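Side-chain contacts in piwi domain-containing protein (Vanderwaltozyma polyspora, PDB 5THE), which is an Argonaute that binds RNA and, as in its family, probably uses a guide strand to select target RNAs: residues 104-109 / 221-226; 83-86 / 90-93; 184-189 / 239-244. All coordinates share one frame; numbering follows the deposited sequence.

Interaction 1: residues 104-109 / 221-226; sequences DKFASD and DNFKKN. With nucleotides of chain B.
K105 and N226 make the polar half of this contact, F106 and F223 the apolar half. The ammonium NZ of K105 donates to the backbone O of N226 at 3.0 Å. The C=O...N angle is 130°, and NZ stands above the carbonyl plane, about 50° out of it. The chain of K105 leaves with CG anti to the backbone N and then bends at chi2 and chi4. These bends bring NZ back alongside its own helix, where it also forms a salt bridge with D109, one turn on. That pair is modelled so short that its length is doubtful. D109 OD2 also takes a hydrogen bond from N231 ND2 of helix 228-241. N226, with positive phi, closes a type I turn from F223, with N226 N bonded to F223 O (3.0 Å). Its side chain is held separately, OD1 to S102.

The apolar half is a right-angle crossing. F106 CB sits at the edge of the F223 ring, near its plane, 4.0 Å from F223 CZ. F106 CD1 is also 4.0 Å from F223 CE1.

A third interaction reaches the RNA. N222 ND2 donates to OP2 of nucleotide A2 of chain B at 3.2 Å, in an almost straight bond (N-H...O 179°). This grip on a phosphate is consistent with the guide-binding role of the MID domain in Argonautes.

In the fold, helix 95-111 lies against the short helix 220-223 and the turn after it, beside the parallel sheet of the MID domain. F223 also touches L99, S102 and M103 of helix 95-111, while F106 reaches N231 and M238 of helix 228-241. The two aromatic rings therefore pack where these three helices meet.

Interaction 2: residues 83-86 / 90-93; sequences FINN and APPA
N85 and P91 meet at the C-terminal end of strand 77-85, in the parallel sheet of the Rossmann-like MID domain, where the chain loops out toward helix 95-111. N85 is the centre of an inverse gamma turn, with a weak N86 N to I84 O bond. The loop then folds back, so that P91 lies against the strand end it has just left. The ring carbon CD of P91 packs over one face of the N85 amide. It is 3.4 Å from N85 ND2 and 3.7 Å from N85 CG. CG of N85 is anti to the backbone nitrogen (chi1 -177°), which carries the amide out to the proline.

Both ends of that amide are used. OD1 accepts from R192, and ND2 donates to N127 OD1 and to the carbonyl O of T89 in the loop itself. These bonds fix the rotation of the amide and give the proline a flat surface to rest on. Replacing N85 with an alanine would probably leave R192 and the T89 carbonyl without this mate and open a gap beneath P91.

The second part of the contact is apolar. F83, two residues earlier, has its ring edge-to-face with that of W220. It touches the same proline obliquely, with F83 CE1 4.3 Å from P91 CB.

Interaction 3: residues 184-189 / 239-244; sequences NTYILY and NLKLLG
Y186 crosses K241 at about a right angle and meets L242 with its ring. The contact joins strand 185-191 of the MID parallel sheet to the C-terminal end of helix 228-241. With CG anti to the backbone N (chi1 -163°), the Y186 ring swings across to that helix end. K241 CG is anti to the carbonyl carbon (chi1 -77°), and the chain is extended beyond it. It runs past the phenol end of the tyrosine: K241 CB sits at the ring edge, near its plane, 4.1 Å from Y186 CE2, and K241 CD is a close 3.1 Å from Y186 OH. L242 adds an oblique touch, with L242 CD1 3.9 Å from Y186 CD2.

The helix ends here in a Schellman motif. L243, with positive phi, is C-prime, and G244 N bonds back to N239 O at 2.7 Å.

Y186 OH bonds to S216. The tyrosine meets mainly the aliphatic chain of the lysine, whose NZ bonds to N215 O and makes a long, weak ion pair with the C-terminal carboxylate of I549. K241 also packs on an RNA phosphate, consistent with the guide-binding region of Argonautes. These anions would probably favour its charged form.

How the interactions relate
All three interactions lie around the parallel sheet of the MID domain. Interactions 2 and 3 use its neighbouring strands 77-85 and 185-191; they touch where I84 CG1 packs 3.8 Å from Y189 CD1, although their centres are about 23 Å apart. Interaction 1 packs helices against this sheet and meets interaction 3 at F223 CE2 and L188 CD2, 4.0 Å apart. Interactions 1 and 2 do not touch: their nearest atoms are about 7 Å apart, but strand 77-85 and helix 95-111 join them in sequence. Interaction 1 bonds a phosphate oxygen of the RNA. The nearest atom of interaction 3 is about 4 Å from the bound RNA. For interaction 2 the nearest atom is about 7 Å from it.

Interaction 1: residues 104-109 / 221-226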
loop_
_atom_site.group_PDB
_atom_site.type_symbol
_atom_site.label_atom_id
_atom_site.label_comp_id
_atom_site.label_asym_id
_atom_site.label_seq_id
_atom_site.Cartn_x
_atom_site.Cartn_y
_atom_site.Cartn_z
ATOM N N ASP A 104 5.386 -20.713 -18.950
ATOM C CA ASP A 104 4.550 -21.886 -18.738
ATOM C C ASP A 104 4.583 -22.331 -17.286
ATOM O O ASP A 104 3.548 -22.697 -16.711
ATOM C CB ASP A 104 4.999 -23.024 -19.650
ATOM C CG ASP A 104 4.043 -24.194 -19.611
ATOM O OD1 ASP A 104 2.996 -24.108 -20.282
ATOM O OD2 ASP A 104 4.326 -25.184 -18.906
ATOM N N LYS A 105 5.767 -22.330 -16.682
ATOM C CA LYS A 105 5.860 -22.665 -15.269
ATOM C C LYS A 105 5.107 -21.643 -14.422
ATOM O O LYS A 105 4.429 -22.004 -13.453
ATOM C CB LYS A 105 7.331 -22.756 -14.864
ATOM C CG LYS A 105 7.588 -22.860 -13.371
ATOM C CD LYS A 105 7.612 -24.291 -12.897
ATOM C CE LYS A 105 8.332 -24.397 -11.558
ATOM N NZ LYS A 105 7.969 -23.296 -10.623
ATOM N N PHE A 106 5.206 -20.360 -14.781
ATOM C CA PHE A 106 4.453 -19.327 -14.077
ATOM C C PHE A 106 2.954 -19.618 -14.100
ATOM O O PHE A 106 2.302 -19.651 -13.048
ATOM C CB PHE A 106 4.734 -17.950 -14.690
ATOM C CG PHE A 106 3.972 -16.841 -14.026
ATOM C CD1 PHE A 106 4.428 -16.287 -12.844
ATOM C CD2 PHE A 106 2.789 -16.370 -14.572
ATOM C CE1 PHE A 106 3.719 -15.260 -12.214
ATOM C CE2 PHE A 106 2.070 -15.353 -13.954
ATOM C CZ PHE A 106 2.539 -14.793 -12.776
ATOM N N ALA A 107 2.388 -19.827 -15.297
ATOM C CA ALA A 107 0.949 -20.041 -15.403
ATOM C C ALA A 107 0.501 -21.221 -14.540
ATOM O O ALA A 107 -0.490 -21.129 -13.807
ATOM C CB ALA A 107 0.547 -20.249 -16.862
ATOM N N SER A 108 1.233 -22.334 -14.589
ATOM C CA SER A 108 0.780 -23.497 -13.829
ATOM C C SER A 108 1.025 -23.306 -12.337
ATOM O O SER A 108 0.209 -23.735 -11.514
ATOM C CB SER A 108 1.449 -24.771 -14.341
ATOM O OG SER A 108 2.849 -24.703 -14.189
ATOM N N ASP A 109 2.131 -22.651 -11.965
ATOM C CA ASP A 109 2.361 -22.314 -10.560
ATOM C C ASP A 109 1.187 -21.532 -9.975
ATOM O O ASP A 109 0.670 -21.867 -8.903
ATOM C CB ASP A 109 3.646 -21.498 -10.409
ATOM C CG ASP A 109 4.895 -22.363 -10.316
ATOM O OD1 ASP A 109 4.767 -23.600 -10.236
ATOM O OD2 ASP A 109 6.014 -21.793 -10.300
ATOM N N ASP A 221 16.623 -11.917 -14.723
ATOM C CA ASP A 221 17.509 -12.808 -13.969
ATOM C C ASP A 221 16.833 -13.357 -12.722
ATOM O O ASP A 221 17.253 -14.405 -12.217
ATOM C CB ASP A 221 18.821 -12.116 -13.594
ATOM C CG ASP A 221 19.748 -11.938 -14.800
ATOM O OD1 ASP A 221 19.595 -12.692 -15.787
ATOM O OD2 ASP A 221 20.629 -11.049 -14.763
ATOM N N ASN A 222 15.776 -12.704 -12.244
ATOM C CA ASN A 222 14.973 -13.282 -11.175
ATOM C C ASN A 222 13.947 -14.261 -11.726
ATOM O O ASN A 222 13.871 -15.415 -11.284
ATOM C CB ASN A 222 14.256 -12.182 -10.394
ATOM C CG ASN A 222 15.197 -11.286 -9.650
ATOM O OD1 ASN A 222 16.296 -11.693 -9.280
ATOM N ND2 ASN A 222 14.770 -10.045 -9.417
ATOM N N PHE A 223 13.137 -13.794 -12.678
ATOM C CA PHE A 223 12.038 -14.589 -13.217
ATOM C C PHE A 223 12.537 -15.922 -13.750
ATOM O O PHE A 223 11.917 -16.968 -13.516
ATOM C CB PHE A 223 11.339 -13.790 -14.324
ATOM C CG PHE A 223 10.083 -14.430 -14.858
ATOM C CD1 PHE A 223 9.176 -15.035 -14.000
ATOM C CD2 PHE A 223 9.795 -14.398 -16.218
ATOM C CE1 PHE A 223 8.019 -15.619 -14.496
ATOM C CE2 PHE A 223 8.628 -14.973 -16.721
ATOM C CZ PHE A 223 7.742 -15.583 -15.854
ATOM N N LYS A 224 13.674 -15.906 -14.449
ATOM C CA LYS A 224 14.197 -17.105 -15.097
ATOM C C LYS A 224 14.557 -18.215 -14.112
ATOM O O LYS A 224 14.778 -19.349 -14.546
ATOM C CB LYS A 224 15.418 -16.736 -15.951
ATOM C CG LYS A 224 16.700 -16.593 -15.166
ATOM C CD LYS A 224 17.778 -15.915 -16.006
ATOM C CE LYS A 224 17.828 -16.480 -17.418
ATOM N NZ LYS A 224 18.076 -17.945 -17.434
ATOM N N LYS A 225 14.622 -17.931 -12.808
ATOM C CA LYS A 225 14.908 -18.987 -11.840
ATOM C C LYS A 225 13.738 -19.949 -11.673
ATOM O O LYS A 225 13.926 -21.044 -11.142
ATOM C CB LYS A 225 15.262 -18.388 -10.474
ATOM C CG LYS A 225 16.478 -17.470 -10.467
ATOM C CD LYS A 225 16.574 -16.766 -9.128
ATOM C CE LYS A 225 17.668 -15.725 -9.139
ATOM N NZ LYS A 225 17.812 -14.986 -7.855
ATOM N N ASN A 226 12.538 -19.561 -12.092
ATOM C CA ASN A 226 11.363 -20.438 -12.051
ATOM C C ASN A 226 11.024 -20.879 -10.628
ATOM O O ASN A 226 10.672 -22.033 -10.383
ATOM C CB ASN A 226 11.549 -21.646 -12.971
ATOM C CG ASN A 226 11.771 -21.233 -14.409
ATOM O OD1 ASN A 226 11.157 -20.275 -14.878
ATOM N ND2 ASN A 226 12.662 -21.937 -15.111
ATOM P P A B 2 11.707 -7.964 -9.542
ATOM O OP1 A B 2 12.838 -7.414 -8.752
ATOM O OP2 A B 2 11.891 -9.156 -10.428
ATOM O "O5'" A B 2 10.506 -8.255 -8.540
ATOM C "C5'" A B 2 9.173 -8.449 -9.022
ATOM C "C4'" A B 2 8.328 -9.149 -7.997
ATOM O "O4'" A B 2 8.795 -10.506 -7.843
ATOM C "C3'" A B 2 8.399 -8.589 -6.589
ATOM O "O3'" A B 2 7.584 -7.466 -6.419
ATOM C "C2'" A B 2 7.984 -9.782 -5.740
ATOM O "O2'" A B 2 6.584 -9.997 -5.849
ATOM C "C1'" A B 2 8.683 -10.907 -6.489
ATOM N N9 A B 2 10.057 -11.159 -6.011
ATOM C C8 A B 2 11.202 -10.523 -6.424
ATOM N N7 A B 2 12.293 -10.976 -5.876
ATOM C C5 A B 2 11.830 -12.007 -5.064
ATOM C C6 A B 2 12.507 -12.880 -4.218
ATOM N N6 A B 2 13.833 -12.822 -4.083
ATOM N N1 A B 2 11.768 -13.790 -3.527
ATOM C C2 A B 2 10.436 -13.796 -3.708
ATOM N N3 A B 2 9.675 -13.010 -4.486
ATOM C C4 A B 2 10.453 -12.133 -5.129
#

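Interaction 2: residues 83-86 / 90-93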
loop_
_atom_site.group_PDB
_atom_site.type_symbol
_atom_site.label_atom_id
_atom_site.label_comp_id
_atom_site.label_asym_id
_atom_site.label_seq_id
_atom_site.Cartn_x
_atom_site.Cartn_y
_atom_site.Cartn_z
ATOM N N PHE A 83 9.497 -8.728 -23.694
ATOM C CA PHE A 83 10.875 -8.688 -23.224
ATOM C C PHE A 83 11.468 -7.333 -23.586
ATOM O O PHE A 83 11.634 -7.009 -24.767
ATOM C CB PHE A 83 11.683 -9.832 -23.834
ATOM C CG PHE A 83 13.025 -10.037 -23.189
ATOM C CD1 PHE A 83 14.132 -9.318 -23.610
ATOM C CD2 PHE A 83 13.181 -10.949 -22.165
ATOM C CE1 PHE A 83 15.370 -9.498 -23.013
ATOM C CE2 PHE A 83 14.419 -11.139 -21.567
ATOM C CZ PHE A 83 15.510 -10.407 -21.991
ATOM N N ILE A 84 11.771 -6.531 -22.573
ATOM C CA ILE A 84 12.369 -5.218 -22.778
ATOM C C ILE A 84 13.879 -5.426 -22.720
ATOM O O ILE A 84 14.451 -5.643 -21.650
ATOM C CB ILE A 84 11.886 -4.207 -21.740
ATOM C CG1 ILE A 84 10.347 -4.115 -21.776
ATOM C CG2 ILE A 84 12.538 -2.837 -21.998
ATOM C CD1 ILE A 84 9.741 -3.524 -23.093
ATOM N N ASN A 85 14.523 -5.404 -23.885
ATOM C CA ASN A 85 15.959 -5.647 -23.947
ATOM C C ASN A 85 16.681 -4.324 -23.697
ATOM O O ASN A 85 17.086 -3.616 -24.623
ATOM C CB ASN A 85 16.335 -6.245 -25.295
ATOM C CG ASN A 85 17.807 -6.571 -25.378
ATOM O OD1 ASN A 85 18.402 -6.968 -24.385
ATOM N ND2 ASN A 85 18.401 -6.408 -26.559
ATOM N N ASN A 86 16.827 -3.964 -22.420
ATOM C CA ASN A 86 17.482 -2.697 -22.096
ATOM C C ASN A 86 18.992 -2.894 -21.910
ATOM O O ASN A 86 19.576 -2.564 -20.884
ATOM C CB ASN A 86 16.827 -2.031 -20.883
ATOM C CG ASN A 86 16.750 -2.946 -19.663
ATOM O OD1 ASN A 86 16.672 -4.164 -19.788
ATOM N ND2 ASN A 86 16.763 -2.350 -18.476
ATOM N N ALA A 90 22.176 -8.120 -28.301
ATOM C CA ALA A 90 21.036 -9.009 -28.431
ATOM C C ALA A 90 20.985 -9.933 -27.219
ATOM O O ALA A 90 22.022 -10.259 -26.634
ATOM C CB ALA A 90 21.120 -9.833 -29.717
ATOM N N PRO A 91 19.795 -10.348 -26.793
ATOM C CA PRO A 91 19.720 -11.343 -25.732
ATOM C C PRO A 91 20.331 -12.649 -26.198
ATOM O O PRO A 91 20.412 -12.917 -27.412
ATOM C CB PRO A 91 18.210 -11.481 -25.476
ATOM C CG PRO A 91 17.533 -10.764 -26.590
ATOM C CD PRO A 91 18.487 -9.769 -27.133
ATOM N N PRO A 92 20.784 -13.492 -25.269
ATOM C CA PRO A 92 21.341 -14.793 -25.668
ATOM C C PRO A 92 20.325 -15.610 -26.446
ATOM O O PRO A 92 19.112 -15.478 -26.255
ATOM C CB PRO A 92 21.684 -15.466 -24.332
ATOM C CG PRO A 92 21.746 -14.373 -23.352
ATOM C CD PRO A 92 20.782 -13.318 -23.812
ATOM N N ALA A 93 20.840 -16.479 -27.323
ATOM C CA ALA A 93 19.972 -17.292 -28.164
ATOM C C ALA A 93 19.049 -18.176 -27.336
ATOM O O ALA A 93 17.956 -18.525 -27.791
ATOM C CB ALA A 93 20.806 -18.153 -29.113
#

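Interaction 3: residues 184-189 / 239-244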
loop_
_atom_site.group_PDB
_atom_site.type_symbol
_atom_site.label_atom_id
_atom_site.label_comp_id
_atom_site.label_asym_id
_atom_site.label_seq_id
_atom_site.Cartn_x
_atom_site.Cartn_y
_atom_site.Cartn_z
ATOM N N ASN A 184 -8.724 -8.198 -22.503
ATOM C CA ASN A 184 -8.538 -9.285 -21.549
ATOM C C ASN A 184 -7.066 -9.706 -21.527
ATOM O O ASN A 184 -6.732 -10.891 -21.439
ATOM C CB ASN A 184 -9.468 -10.458 -21.898
ATOM C CG ASN A 184 -9.348 -11.638 -20.949
ATOM O OD1 ASN A 184 -9.062 -11.486 -19.762
ATOM N ND2 ASN A 184 -9.558 -12.836 -21.489
ATOM N N THR A 185 -6.170 -8.725 -21.630
ATOM C CA THR A 185 -4.748 -9.023 -21.726
ATOM C C THR A 185 -3.973 -8.304 -20.629
ATOM O O THR A 185 -4.108 -7.088 -20.443
ATOM C CB THR A 185 -4.201 -8.657 -23.109
ATOM O OG1 THR A 185 -4.677 -9.611 -24.061
ATOM C CG2 THR A 185 -2.691 -8.697 -23.107
ATOM N N TYR A 186 -3.177 -9.078 -19.899
ATOM C CA TYR A 186 -2.280 -8.578 -18.872
ATOM C C TYR A 186 -0.876 -8.603 -19.441
ATOM O O TYR A 186 -0.452 -9.623 -19.996
ATOM C CB TYR A 186 -2.361 -9.446 -17.609
ATOM C CG TYR A 186 -1.782 -8.774 -16.390
ATOM C CD1 TYR A 186 -0.402 -8.675 -16.218
ATOM C CD2 TYR A 186 -2.612 -8.219 -15.420
ATOM C CE1 TYR A 186 0.136 -8.050 -15.115
ATOM C CE2 TYR A 186 -2.087 -7.591 -14.305
ATOM C CZ TYR A 186 -0.712 -7.509 -14.161
ATOM O OH TYR A 186 -0.175 -6.889 -13.069
ATOM N N ILE A 187 -0.162 -7.488 -19.329
ATOM C CA ILE A 187 1.182 -7.395 -19.877
ATOM C C ILE A 187 2.201 -7.743 -18.804
ATOM O O ILE A 187 2.158 -7.200 -17.697
ATOM C CB ILE A 187 1.462 -5.995 -20.434
ATOM C CG1 ILE A 187 0.615 -5.730 -21.669
ATOM C CG2 ILE A 187 2.949 -5.869 -20.771
ATOM C CD1 ILE A 187 0.545 -4.274 -21.984
ATOM N N LEU A 188 3.144 -8.613 -19.144
ATOM C CA LEU A 188 4.298 -8.891 -18.289
ATOM C C LEU A 188 5.543 -8.344 -18.979
ATOM O O LEU A 188 6.011 -8.904 -19.973
ATOM C CB LEU A 188 4.427 -10.386 -18.008
ATOM C CG LEU A 188 5.654 -10.788 -17.191
ATOM C CD1 LEU A 188 5.665 -10.074 -15.829
ATOM C CD2 LEU A 188 5.707 -12.310 -17.033
ATOM N N TYR A 189 6.058 -7.231 -18.480
ATOM C CA TYR A 189 7.323 -6.719 -18.979
ATOM C C TYR A 189 8.455 -7.510 -18.330
ATOM O O TYR A 189 8.554 -7.566 -17.097
ATOM C CB TYR A 189 7.456 -5.231 -18.676
ATOM C CG TYR A 189 6.546 -4.345 -19.486
ATOM C CD1 TYR A 189 6.631 -4.318 -20.878
ATOM C CD2 TYR A 189 5.636 -3.488 -18.863
ATOM C CE1 TYR A 189 5.814 -3.495 -21.623
ATOM C CE2 TYR A 189 4.806 -2.660 -19.611
ATOM C CZ TYR A 189 4.902 -2.669 -20.992
ATOM O OH TYR A 189 4.088 -1.851 -21.750
ATOM N N ASN A 239 -3.098 -10.114 -9.309
ATOM C CA ASN A 239 -4.465 -10.374 -8.878
ATOM C C ASN A 239 -5.121 -9.107 -8.344
ATOM O O ASN A 239 -6.283 -8.828 -8.656
ATOM C CB ASN A 239 -4.479 -11.478 -7.819
ATOM C CG ASN A 239 -5.899 -12.001 -7.515
ATOM O OD1 ASN A 239 -6.213 -12.336 -6.388
ATOM N ND2 ASN A 239 -6.714 -12.122 -8.527
ATOM N N LEU A 240 -4.381 -8.315 -7.553
ATOM C CA LEU A 240 -4.913 -7.033 -7.087
ATOM C C LEU A 240 -5.244 -6.114 -8.259
ATOM O O LEU A 240 -6.322 -5.501 -8.292
ATOM C CB LEU A 240 -3.929 -6.356 -6.132
ATOM C CG LEU A 240 -3.737 -7.076 -4.784
ATOM C CD1 LEU A 240 -2.613 -6.430 -3.976
ATOM C CD2 LEU A 240 -5.057 -7.106 -3.972
ATOM N N LYS A 241 -4.317 -5.990 -9.223
ATOM C CA LYS A 241 -4.558 -5.156 -10.397
ATOM C C LYS A 241 -5.763 -5.643 -11.182
ATOM O O LYS A 241 -6.493 -4.835 -11.762
ATOM C CB LYS A 241 -3.312 -5.123 -11.285
ATOM C CG LYS A 241 -2.239 -4.202 -10.718
ATOM C CD LYS A 241 -0.895 -4.475 -11.332
ATOM C CE LYS A 241 0.123 -3.406 -10.953
ATOM N NZ LYS A 241 1.476 -3.735 -11.532
ATOM N N LEU A 242 -6.014 -6.952 -11.164
ATOM C CA LEU A 242 -7.212 -7.545 -11.734
ATOM C C LEU A 242 -8.417 -7.495 -10.787
ATOM O O LEU A 242 -9.355 -8.277 -10.970
ATOM C CB LEU A 242 -6.916 -8.985 -12.144
ATOM C CG LEU A 242 -5.953 -9.046 -13.331
ATOM C CD1 LEU A 242 -5.203 -10.382 -13.385
ATOM C CD2 LEU A 242 -6.760 -8.815 -14.600
ATOM N N LEU A 243 -8.402 -6.602 -9.796
ATOM C CA LEU A 243 -9.519 -6.358 -8.881
ATOM C C LEU A 243 -9.762 -7.527 -7.946
ATOM O O LEU A 243 -10.839 -7.640 -7.357
ATOM C CB LEU A 243 -10.816 -6.015 -9.633
ATOM C CG LEU A 243 -10.682 -4.879 -10.649
ATOM C CD1 LEU A 243 -12.039 -4.512 -11.277
ATOM C CD2 LEU A 243 -10.049 -3.671 -9.999
ATOM N N GLY A 244 -8.779 -8.402 -7.784
ATOM C CA GLY A 244 -8.935 -9.537 -6.910
ATOM C C GLY A 244 -8.678 -9.210 -5.451
ATOM O O GLY A 244 -8.366 -8.088 -5.056
#